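SJCHGC06286 protein (PDB 3QBR) probably binds BH domains of partner proteins as a member of the Bcl-2 family of apoptosis regulators. Local coordinates at residues A[20-23]-A[24-28]; A[101-104]-A[105-109]; A[126-129]-A[130-134]; A[148-151]-A[152-156]. All blocks are in the same frame, centred on the assembly; numbering follows the deposited sequence.

Overall arrangement
The four contacts are short nine-residue pieces of four helices in one all-helical Bcl-2 domain. Along the chain they come in series: contact 1 on helix 17-31, contact 2 on helix 99-113, contact 3 on helix 119-137 and contact 4 on helix 142-159. Contact 3 lies nearest the middle, its centre about 5 Å from that of the chain. Contacts 1 and 2 sit on opposite sides of the chain's centre, their centres about 20 Å apart, and do not touch. Contacts 3 and 4 touch each other and both of these, so the outer helices are joined through them. Helices 99-113 and 119-137 both meet the chain of another protein, consistent with the ligand groove of Bcl-2 proteins.

Contact 1: residues A[20-23]-A[24-28]; sequences QTST and LCHSF
Ser27 turns back on Thr23 and binds the carbonyl of the preceding helical turn twice. Its OG lies 2.9 Å from Thr23 O, and its backbone N also donates to that oxygen at 3.1 Å. The two donors come from opposite faces of the carbonyl plane. OG stands beside its own backbone N (chi1 -48°), within range of Thr23 O. Thr23 and Ser27 are partly exposed, so this is the more open side. The hydroxyl of Thr23 turns to Leu19 O one turn earlier. Helix 17-31 is the first helix of this Bcl-2 fold, and its other side packs into the bundle. There, by contrast, Leu24 and Cys25 are buried. Leu24 N bonds to Gln20 O at 3.1 Å, while its side chain rests on Ile61, Ile62 and Trp170. Cys25 N bonds to Thr21 O at 3.2 Å, and its side chain meets Phe126 and Leu129. His26 is buried as well. The edge of its ring lies near Thr23 CA, and CD2 comes 3.3 Å from Ser22 O at an oblique approach. Further out, Ser22 OG is 3.9 Å from His26 CD2, a loose contact beside helix 142-159.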
loop_
_atom_site.group_PDB
_atom_site.type_symbol
_atom_site.label_atom_id
_atom_site.label_comp_id
_atom_site.label_asym_id
_atom_site.label_seq_id
_atom_site.Cartn_x
_atom_site.Cartn_y
_atom_site.Cartn_z
ATOM N N GLN A 20 9.693 -6.341 9.171
ATOM C CA GLN A 20 9.637 -6.995 7.886
ATOM C C GLN A 20 8.637 -6.264 6.972
ATOM O O GLN A 20 8.989 -5.876 5.860
ATOM C CB GLN A 20 9.252 -8.459 8.092
ATOM C CG GLN A 20 9.494 -9.383 6.918
ATOM C CD GLN A 20 9.105 -10.825 7.235
ATOM O OE1 GLN A 20 9.518 -11.378 8.257
ATOM N NE2 GLN A 20 8.312 -11.440 6.355
ATOM N N THR A 21 7.407 -6.034 7.435
ATOM C CA THR A 21 6.393 -5.492 6.530
ATOM C C THR A 21 6.736 -4.071 6.103
ATOM O O THR A 21 6.510 -3.661 4.963
ATOM C CB THR A 21 4.947 -5.550 7.098
ATOM O OG1 THR A 21 4.648 -4.336 7.771
ATOM C CG2 THR A 21 4.771 -6.704 8.053
ATOM N N SER A 22 7.290 -3.319 7.028
ATOM C CA SER A 22 7.816 -1.995 6.722
ATOM C C SER A 22 8.831 -2.019 5.555
ATOM O O SER A 22 8.704 -1.269 4.581
ATOM C CB SER A 22 8.441 -1.395 7.996
ATOM O OG SER A 22 9.003 -0.132 7.739
ATOM N N THR A 23 9.820 -2.902 5.654
ATOM C CA THR A 23 10.859 -3.025 4.633
ATOM C C THR A 23 10.268 -3.356 3.258
ATOM O O THR A 23 10.784 -2.918 2.223
ATOM C CB THR A 23 11.924 -4.099 5.021
ATOM O OG1 THR A 23 12.568 -3.750 6.254
ATOM C CG2 THR A 23 12.954 -4.238 3.933
ATOM N N LEU A 24 9.185 -4.133 3.245
ATOM C CA LEU A 24 8.546 -4.486 1.974
ATOM C C LEU A 24 7.908 -3.275 1.322
ATOM O O LEU A 24 7.966 -3.119 0.101
ATOM C CB LEU A 24 7.487 -5.545 2.170
ATOM C CG LEU A 24 7.855 -6.950 1.738
ATOM C CD1 LEU A 24 6.654 -7.862 2.035
ATOM C CD2 LEU A 24 8.242 -6.965 0.251
ATOM N N CYS A 25 7.300 -2.420 2.144
ATOM C CA CYS A 25 6.685 -1.214 1.614
ATOM C C CYS A 25 7.698 -0.326 0.950
ATOM O O CYS A 25 7.494 0.052 -0.206
ATOM C CB CYS A 25 5.962 -0.422 2.692
ATOM S SG CYS A 25 4.540 -1.290 3.248
ATOM N N HIS A 26 8.766 0.023 1.682
ATOM C CA HIS A 26 9.894 0.765 1.087
ATOM C C HIS A 26 10.379 0.167 -0.256
ATOM O O HIS A 26 10.329 0.830 -1.292
ATOM C CB HIS A 26 11.044 0.926 2.087
ATOM C CG HIS A 26 10.696 1.768 3.272
ATOM N ND1 HIS A 26 10.386 3.107 3.168
ATOM C CD2 HIS A 26 10.600 1.466 4.586
ATOM C CE1 HIS A 26 10.115 3.594 4.366
ATOM N NE2 HIS A 26 10.241 2.618 5.245
ATOM N N SER A 27 10.800 -1.090 -0.260
ATOM C CA SER A 27 11.295 -1.691 -1.493
ATOM C C SER A 27 10.268 -1.593 -2.582
ATOM O O SER A 27 10.584 -1.195 -3.698
ATOM C CB SER A 27 11.638 -3.164 -1.305
ATOM O OG SER A 27 12.427 -3.335 -0.152
ATOM N N PHE A 28 9.043 -2.000 -2.273
ATOM C CA PHE A 28 7.992 -2.033 -3.280
ATOM C C PHE A 28 7.775 -0.645 -3.875
ATOM O O PHE A 28 7.703 -0.498 -5.078
ATOM C CB PHE A 28 6.684 -2.616 -2.726
ATOM C CG PHE A 28 5.469 -2.205 -3.515
ATOM C CD1 PHE A 28 5.226 -2.751 -4.764
ATOM C CD2 PHE A 28 4.589 -1.250 -3.018
ATOM C CE1 PHE A 28 4.111 -2.364 -5.499
ATOM C CE2 PHE A 28 3.487 -0.863 -3.748
ATOM C CZ PHE A 28 3.249 -1.424 -4.994
#

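Contact 2: residues A[101-104]-A[105-109]; sequences ALEI and FYLEI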
loop_
_atom_site.group_PDB
_atom_site.type_symbol
_atom_site.label_atom_id
_atom_site.label_comp_id
_atom_site.label_asym_id
_atom_site.label_seq_id
_atom_site.Cartn_x
_atom_site.Cartn_y
_atom_site.Cartn_z
ATOM N N ALA A 101 -5.080 14.095 10.717
ATOM C CA ALA A 101 -6.349 13.947 10.000
ATOM C C ALA A 101 -6.216 12.875 8.945
ATOM O O ALA A 101 -7.137 12.084 8.739
ATOM C CB ALA A 101 -6.778 15.254 9.344
ATOM N N LEU A 102 -5.066 12.867 8.274
ATOM C CA LEU A 102 -4.774 11.896 7.219
ATOM C C LEU A 102 -4.607 10.467 7.755
ATOM O O LEU A 102 -4.993 9.503 7.095
ATOM C CB LEU A 102 -3.534 12.319 6.437
ATOM C CG LEU A 102 -3.117 11.412 5.281
ATOM C CD1 LEU A 102 -4.244 11.257 4.257
ATOM C CD2 LEU A 102 -1.854 11.945 4.620
ATOM N N GLU A 103 -4.045 10.324 8.948
ATOM C CA GLU A 103 -3.963 9.002 9.541
ATOM C C GLU A 103 -5.388 8.475 9.696
ATOM O O GLU A 103 -5.737 7.414 9.170
ATOM C CB GLU A 103 -3.242 9.048 10.885
ATOM C CG GLU A 103 -2.661 7.711 11.323
ATOM C CD GLU A 103 -1.779 7.821 12.569
ATOM O OE1 GLU A 103 -1.734 6.851 13.362
ATOM O OE2 GLU A 103 -1.131 8.876 12.758
ATOM N N ILE A 104 -6.211 9.246 10.403
ATOM C CA ILE A 104 -7.634 8.954 10.566
ATOM C C ILE A 104 -8.322 8.425 9.298
ATOM O O ILE A 104 -8.911 7.334 9.290
ATOM C CB ILE A 104 -8.409 10.210 11.015
ATOM C CG1 ILE A 104 -7.857 10.756 12.339
ATOM C CG2 ILE A 104 -9.894 9.904 11.093
ATOM C CD1 ILE A 104 -7.113 9.740 13.144
ATOM N N PHE A 105 -8.277 9.206 8.229
ATOM C CA PHE A 105 -8.946 8.776 7.022
ATOM C C PHE A 105 -8.316 7.528 6.477
ATOM O O PHE A 105 -9.027 6.603 6.080
ATOM C CB PHE A 105 -8.938 9.862 5.974
ATOM C CG PHE A 105 -9.573 11.120 6.437
ATOM C CD1 PHE A 105 -10.574 11.075 7.396
ATOM C CD2 PHE A 105 -9.187 12.347 5.920
ATOM C CE1 PHE A 105 -11.176 12.231 7.846
ATOM C CE2 PHE A 105 -9.789 13.509 6.357
ATOM C CZ PHE A 105 -10.786 13.453 7.325
ATOM N N TYR A 106 -6.982 7.504 6.455
ATOM C CA TYR A 106 -6.254 6.312 6.023
ATOM C C TYR A 106 -6.741 5.118 6.818
ATOM O O TYR A 106 -7.087 4.080 6.251
ATOM C CB TYR A 106 -4.722 6.453 6.189
ATOM C CG TYR A 106 -3.973 5.366 5.452
ATOM C CD1 TYR A 106 -4.162 5.190 4.090
ATOM C CD2 TYR A 106 -3.118 4.502 6.109
ATOM C CE1 TYR A 106 -3.521 4.197 3.396
ATOM C CE2 TYR A 106 -2.441 3.496 5.413
ATOM C CZ TYR A 106 -2.660 3.353 4.057
ATOM O OH TYR A 106 -2.038 2.372 3.326
ATOM N N LEU A 107 -6.761 5.274 8.137
ATOM C CA LEU A 107 -7.198 4.197 9.008
ATOM C C LEU A 107 -8.637 3.741 8.716
ATOM O O LEU A 107 -8.929 2.537 8.727
ATOM C CB LEU A 107 -6.990 4.575 10.472
ATOM C CG LEU A 107 -5.523 4.379 10.853
ATOM C CD1 LEU A 107 -5.297 4.545 12.339
ATOM C CD2 LEU A 107 -5.044 2.994 10.391
ATOM N N GLU A 108 -9.518 4.697 8.429
ATOM C CA GLU A 108 -10.892 4.378 8.087
ATOM C C GLU A 108 -10.967 3.639 6.747
ATOM O O GLU A 108 -11.804 2.753 6.558
ATOM C CB GLU A 108 -11.741 5.654 8.020
ATOM C CG GLU A 108 -12.085 6.281 9.377
ATOM C CD GLU A 108 -12.945 7.551 9.251
ATOM O OE1 GLU A 108 -13.410 7.881 8.133
ATOM O OE2 GLU A 108 -13.153 8.224 10.282
ATOM N N ILE A 109 -10.110 4.021 5.807
ATOM C CA ILE A 109 -10.088 3.366 4.503
ATOM C C ILE A 109 -9.587 1.920 4.594
ATOM O O ILE A 109 -10.094 1.031 3.908
ATOM C CB ILE A 109 -9.199 4.113 3.515
ATOM C CG1 ILE A 109 -9.686 5.548 3.346
ATOM C CG2 ILE A 109 -9.159 3.377 2.179
ATOM C CD1 ILE A 109 -9.118 6.229 2.140
#
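The ring of Phe105 lies with one face against Ala101 O, which sits 3.4 Å above the ring plane and toward its rim. The same oxygen accepts the backbone N-H of Phe105 at 3.1 Å. CG of Phe105 is beside its own backbone N (chi1 -58°), and this folds the ring back over the previous turn. Ile104 CG2 touches Phe105 CD1 obliquely at 3.9 Å. It also meets Glu108 OE2 at 3.8 Å, where the two side chains cross at a slant. Glu108 N bonds to Ile104 O at 2.8 Å. Leu107 N bonds to Glu103 O. Beyond this first shell, Leu89 of helix 83-89 packs on Phe105. Tyr106 points the other way, into the protein. It packs on Leu129, Leu132 and Leu148, and its hydroxyl is hydrogen-bonded to Thr152 OG1. Glu103 and Leu107 lean on Thr151. Phe105, Glu108 and Ile109 also meet the chain of another protein, and Glu108 OE1 makes a hydrogen bond there. The helix thus packs into the bundle and also offers these three residues to another protein, consistent with a wall of the Bcl-2 ligand-binding groove.

Contact 3: residues A[126-129]-A[130-134]; sequences FAFL and RILVL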
loop_
_atom_site.group_PDB
_atom_site.type_symbol
_atom_site.label_atom_id
_atom_site.label_comp_id
_atom_site.label_asym_id
_atom_site.label_seq_id
_atom_site.Cartn_x
_atom_site.Cartn_y
_atom_site.Cartn_z
ATOM N N PHE A 126 -1.294 -2.155 -0.966
ATOM C CA PHE A 126 -0.055 -1.676 -1.564
ATOM C C PHE A 126 -0.291 -0.786 -2.777
ATOM O O PHE A 126 0.424 0.202 -2.965
ATOM C CB PHE A 126 0.872 -2.830 -1.964
ATOM C CG PHE A 126 1.473 -3.570 -0.790
ATOM C CD1 PHE A 126 2.710 -3.191 -0.267
ATOM C CD2 PHE A 126 0.808 -4.650 -0.209
ATOM C CE1 PHE A 126 3.288 -3.878 0.828
ATOM C CE2 PHE A 126 1.369 -5.340 0.881
ATOM C CZ PHE A 126 2.621 -4.953 1.403
ATOM N N ALA A 127 -1.265 -1.133 -3.616
ATOM C CA ALA A 127 -1.451 -0.367 -4.846
ATOM C C ALA A 127 -1.947 1.037 -4.505
ATOM O O ALA A 127 -1.530 2.044 -5.120
ATOM C CB ALA A 127 -2.387 -1.069 -5.797
ATOM N N PHE A 128 -2.799 1.096 -3.483
ATOM C CA PHE A 128 -3.349 2.357 -3.025
ATOM C C PHE A 128 -2.337 3.215 -2.295
ATOM O O PHE A 128 -2.262 4.423 -2.524
ATOM C CB PHE A 128 -4.521 2.111 -2.089
ATOM C CG PHE A 128 -5.284 3.354 -1.718
ATOM C CD1 PHE A 128 -5.892 4.130 -2.689
ATOM C CD2 PHE A 128 -5.447 3.707 -0.395
ATOM C CE1 PHE A 128 -6.625 5.265 -2.334
ATOM C CE2 PHE A 128 -6.193 4.830 -0.033
ATOM C CZ PHE A 128 -6.771 5.609 -1.004
ATOM N N LEU A 129 -1.600 2.603 -1.374
ATOM C CA LEU A 129 -0.512 3.298 -0.666
ATOM C C LEU A 129 0.479 3.920 -1.670
ATOM O O LEU A 129 0.889 5.067 -1.519
ATOM C CB LEU A 129 0.197 2.333 0.279
ATOM C CG LEU A 129 1.478 2.760 0.998
ATOM C CD1 LEU A 129 1.230 3.796 2.123
ATOM C CD2 LEU A 129 2.162 1.495 1.537
ATOM N N ARG A 130 0.809 3.172 -2.719
ATOM C CA ARG A 130 1.640 3.683 -3.818
ATOM C C ARG A 130 1.074 4.956 -4.430
ATOM O O ARG A 130 1.794 5.929 -4.676
ATOM C CB ARG A 130 1.748 2.639 -4.924
ATOM C CG ARG A 130 2.779 2.971 -5.945
ATOM C CD ARG A 130 2.851 1.917 -7.047
ATOM N NE ARG A 130 1.945 2.335 -8.100
ATOM C CZ ARG A 130 2.330 2.849 -9.259
ATOM N NH1 ARG A 130 3.619 2.962 -9.544
ATOM N NH2 ARG A 130 1.420 3.227 -10.142
ATOM N N ILE A 131 -0.228 4.923 -4.682
ATOM C CA ILE A 131 -0.928 5.993 -5.366
ATOM C C ILE A 131 -0.903 7.243 -4.501
ATOM O O ILE A 131 -0.612 8.332 -4.983
ATOM C CB ILE A 131 -2.369 5.540 -5.723
ATOM C CG1 ILE A 131 -2.350 4.798 -7.057
ATOM C CG2 ILE A 131 -3.339 6.713 -5.747
ATOM C CD1 ILE A 131 -3.468 3.786 -7.212
ATOM N N LEU A 132 -1.168 7.071 -3.215
ATOM C CA LEU A 132 -1.084 8.167 -2.260
ATOM C C LEU A 132 0.314 8.746 -2.193
ATOM O O LEU A 132 0.483 9.969 -2.245
ATOM C CB LEU A 132 -1.490 7.692 -0.863
ATOM C CG LEU A 132 -2.954 7.248 -0.717
ATOM C CD1 LEU A 132 -3.353 7.015 0.724
ATOM C CD2 LEU A 132 -3.859 8.301 -1.316
ATOM N N VAL A 133 1.307 7.861 -2.054
ATOM C CA VAL A 133 2.707 8.254 -1.897
ATOM C C VAL A 133 3.192 9.039 -3.126
ATOM O O VAL A 133 3.775 10.120 -3.006
ATOM C CB VAL A 133 3.625 7.023 -1.598
ATOM C CG1 VAL A 133 5.134 7.314 -1.978
ATOM C CG2 VAL A 133 3.455 6.577 -0.132
ATOM N N LEU A 134 2.921 8.505 -4.305
ATOM C CA LEU A 134 3.261 9.202 -5.537
ATOM C C LEU A 134 2.567 10.559 -5.705
ATOM O O LEU A 134 3.117 11.464 -6.334
ATOM C CB LEU A 134 2.954 8.312 -6.725
ATOM C CG LEU A 134 3.871 7.099 -6.771
ATOM C CD1 LEU A 134 3.495 6.166 -7.937
ATOM C CD2 LEU A 134 5.325 7.564 -6.848
HETATM O O HOH W 1 -0.794 1.538 -7.647
#
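Leu132 sits over one face of the Phe128 ring, one helical turn further on. Its CG lies 4.2 Å from the ring centroid and only 14° off the ring normal, a CH-pi contact. The methyls spread across the rim: CD1 reaches Phe128 CE2 at 3.7 Å, and CD2 comes 4.0 Å from Phe128 CZ. The torsions bring the two groups together. Phe128 CG is anti to its backbone N (chi1 -172°), while Leu132 CG folds back beside its own N (chi1 -65°). Leu129 and Val133 repeat the spacing on another side of the helix. Their meeting is looser, with Leu129 CD1 at 4.2 Å from Val133 CG2. Arg130 behaves differently. Its guanidinium turns one face to Leu134 CD1, which lies 3.6 Å above the plane. In that plane, at the edge, a water accepts from Arg130 NE at 2.9 Å. The water donates to Ala127 O at 2.7 Å and so ties the side chain back to its own helix. Ala127 O also takes the backbone N-H of Ile131. Around the turn, Leu129 meets Cys25, Tyr106, Leu148 and Thr152, and Ala127 meets Val69 and Phe72. Phe128 also packs on the chain of another protein. A largely apolar helix surrounded by others is consistent with the first helix of the central hairpin of the Bcl-2 fold, followed here by helix 142-159.

Contact 4: residues A[148-151]-A[152-156]; sequences LIKT and TSQYS
Gln154 reaches back over Lys150, and the two side chains pack at an angle. From CB, 3.9 Å from Thr151 O, the chain leaves beside its own backbone N (chi1 -70°) and then runs extended. CG and CD pass the carbonyl oxygen of Lys150. At the tip the two ends of the amide have different partners. NE2 lies against the aliphatic part of Lys150, 3.3 Å from CE. OE1 accepts from a water at 3.3 Å, and the same water is hydrogen-bonded to Thr151 OG1. Lys150 itself is stretched out and exposed, so this edge of the helix faces solvent. Helix 142-159 belongs to the Bcl-2 bundle, and the rest of this part of the helix is mostly buried between helices 17-31, 99-113 and 119-137. Two hydroxyls there bind back to the preceding turn. Thr152 OG1 donates to Leu148 O at 2.8 Å from above the carbonyl plane, 41° out of it, while Thr152 N donates to the same oxygen nearly in line with the carbonyl. Ser153 repeats the pattern. Its OG and its N each lie 3.2 Å from Ile149 O and approach from opposite faces. Ser153 packs on Thr21 and Ser22 of helix 17-31. Tyr155 N bonds to Thr151 O at 2.9 Å. The ring of Tyr155 leads away from this turn, and its hydroxyl is hydrogen-bonded to Asn111 OD1.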
loop_
_atom_site.group_PDB
_atom_site.type_symbol
_atom_site.label_atom_id
_atom_site.label_comp_id
_atom_site.label_asym_id
_atom_site.label_seq_id
_atom_site.Cartn_x
_atom_site.Cartn_y
_atom_site.Cartn_z
ATOM N N LEU A 148 2.266 7.562 6.261
ATOM C CA LEU A 148 1.481 6.515 5.622
ATOM C C LEU A 148 2.179 5.158 5.717
ATOM O O LEU A 148 1.568 4.149 6.094
ATOM C CB LEU A 148 1.209 6.855 4.155
ATOM C CG LEU A 148 0.195 7.960 3.905
ATOM C CD1 LEU A 148 0.072 8.244 2.410
ATOM C CD2 LEU A 148 -1.164 7.495 4.484
ATOM N N ILE A 149 3.467 5.139 5.376
ATOM C CA ILE A 149 4.230 3.898 5.417
ATOM C C ILE A 149 4.299 3.312 6.827
ATOM O O ILE A 149 4.211 2.103 6.999
ATOM C CB ILE A 149 5.633 4.092 4.865
ATOM C CG1 ILE A 149 5.563 4.376 3.368
ATOM C CG2 ILE A 149 6.447 2.854 5.108
ATOM C CD1 ILE A 149 6.894 4.840 2.800
ATOM N N LYS A 150 4.428 4.160 7.839
ATOM C CA LYS A 150 4.494 3.665 9.216
ATOM C C LYS A 150 3.150 3.121 9.682
ATOM O O LYS A 150 3.094 2.095 10.373
ATOM C CB LYS A 150 4.969 4.756 10.171
ATOM C CG LYS A 150 5.135 4.288 11.584
ATOM C CD LYS A 150 5.411 5.482 12.497
ATOM C CE LYS A 150 5.816 5.073 13.910
ATOM N NZ LYS A 150 5.958 6.275 14.785
ATOM N N THR A 151 2.074 3.812 9.295
ATOM C CA THR A 151 0.723 3.418 9.665
ATOM C C THR A 151 0.348 2.102 8.990
ATOM O O THR A 151 -0.144 1.181 9.651
ATOM C CB THR A 151 -0.291 4.520 9.330
ATOM O OG1 THR A 151 -0.015 5.659 10.149
ATOM C CG2 THR A 151 -1.690 4.056 9.600
ATOM N N THR A 152 0.586 1.993 7.686
ATOM C CA THR A 152 0.456 0.692 7.030
ATOM C C THR A 152 1.169 -0.440 7.819
ATOM O O THR A 152 0.631 -1.537 7.978
ATOM C CB THR A 152 0.996 0.752 5.617
ATOM O OG1 THR A 152 0.442 1.891 4.969
ATOM C CG2 THR A 152 0.652 -0.512 4.834
ATOM N N SER A 153 2.368 -0.163 8.330
ATOM C CA SER A 153 3.136 -1.159 9.085
ATOM C C SER A 153 2.496 -1.578 10.397
ATOM O O SER A 153 2.405 -2.779 10.663
ATOM C CB SER A 153 4.564 -0.673 9.365
ATOM O OG SER A 153 5.329 -0.647 8.170
ATOM N N GLN A 154 2.091 -0.606 11.223
ATOM C CA GLN A 154 1.392 -0.920 12.478
ATOM C C GLN A 154 0.097 -1.694 12.223
ATOM O O GLN A 154 -0.150 -2.718 12.841
ATOM C CB GLN A 154 1.052 0.340 13.273
ATOM C CG GLN A 154 2.226 1.054 13.875
ATOM C CD GLN A 154 1.967 2.547 14.001
ATOM O OE1 GLN A 154 0.832 3.010 13.843
ATOM N NE2 GLN A 154 3.020 3.309 14.275
ATOM N N TYR A 155 -0.718 -1.188 11.301
ATOM C CA TYR A 155 -2.030 -1.748 11.019
ATOM C C TYR A 155 -1.869 -3.182 10.598
ATOM O O TYR A 155 -2.628 -4.057 11.033
ATOM C CB TYR A 155 -2.755 -0.959 9.918
ATOM C CG TYR A 155 -4.172 -1.434 9.684
ATOM C CD1 TYR A 155 -4.452 -2.439 8.762
ATOM C CD2 TYR A 155 -5.234 -0.895 10.414
ATOM C CE1 TYR A 155 -5.759 -2.892 8.560
ATOM C CE2 TYR A 155 -6.539 -1.319 10.216
ATOM C CZ TYR A 155 -6.803 -2.323 9.290
ATOM O OH TYR A 155 -8.114 -2.741 9.099
ATOM N N SER A 156 -0.874 -3.420 9.753
ATOM C CA SER A 156 -0.547 -4.782 9.334
ATOM C C SER A 156 -0.249 -5.716 10.503
ATOM O O SER A 156 -0.609 -6.895 10.483
ATOM C CB SER A 156 0.660 -4.775 8.396
ATOM O OG SER A 156 0.243 -4.690 7.045
HETATM O O HOH W 2 1.727 6.041 12.903
#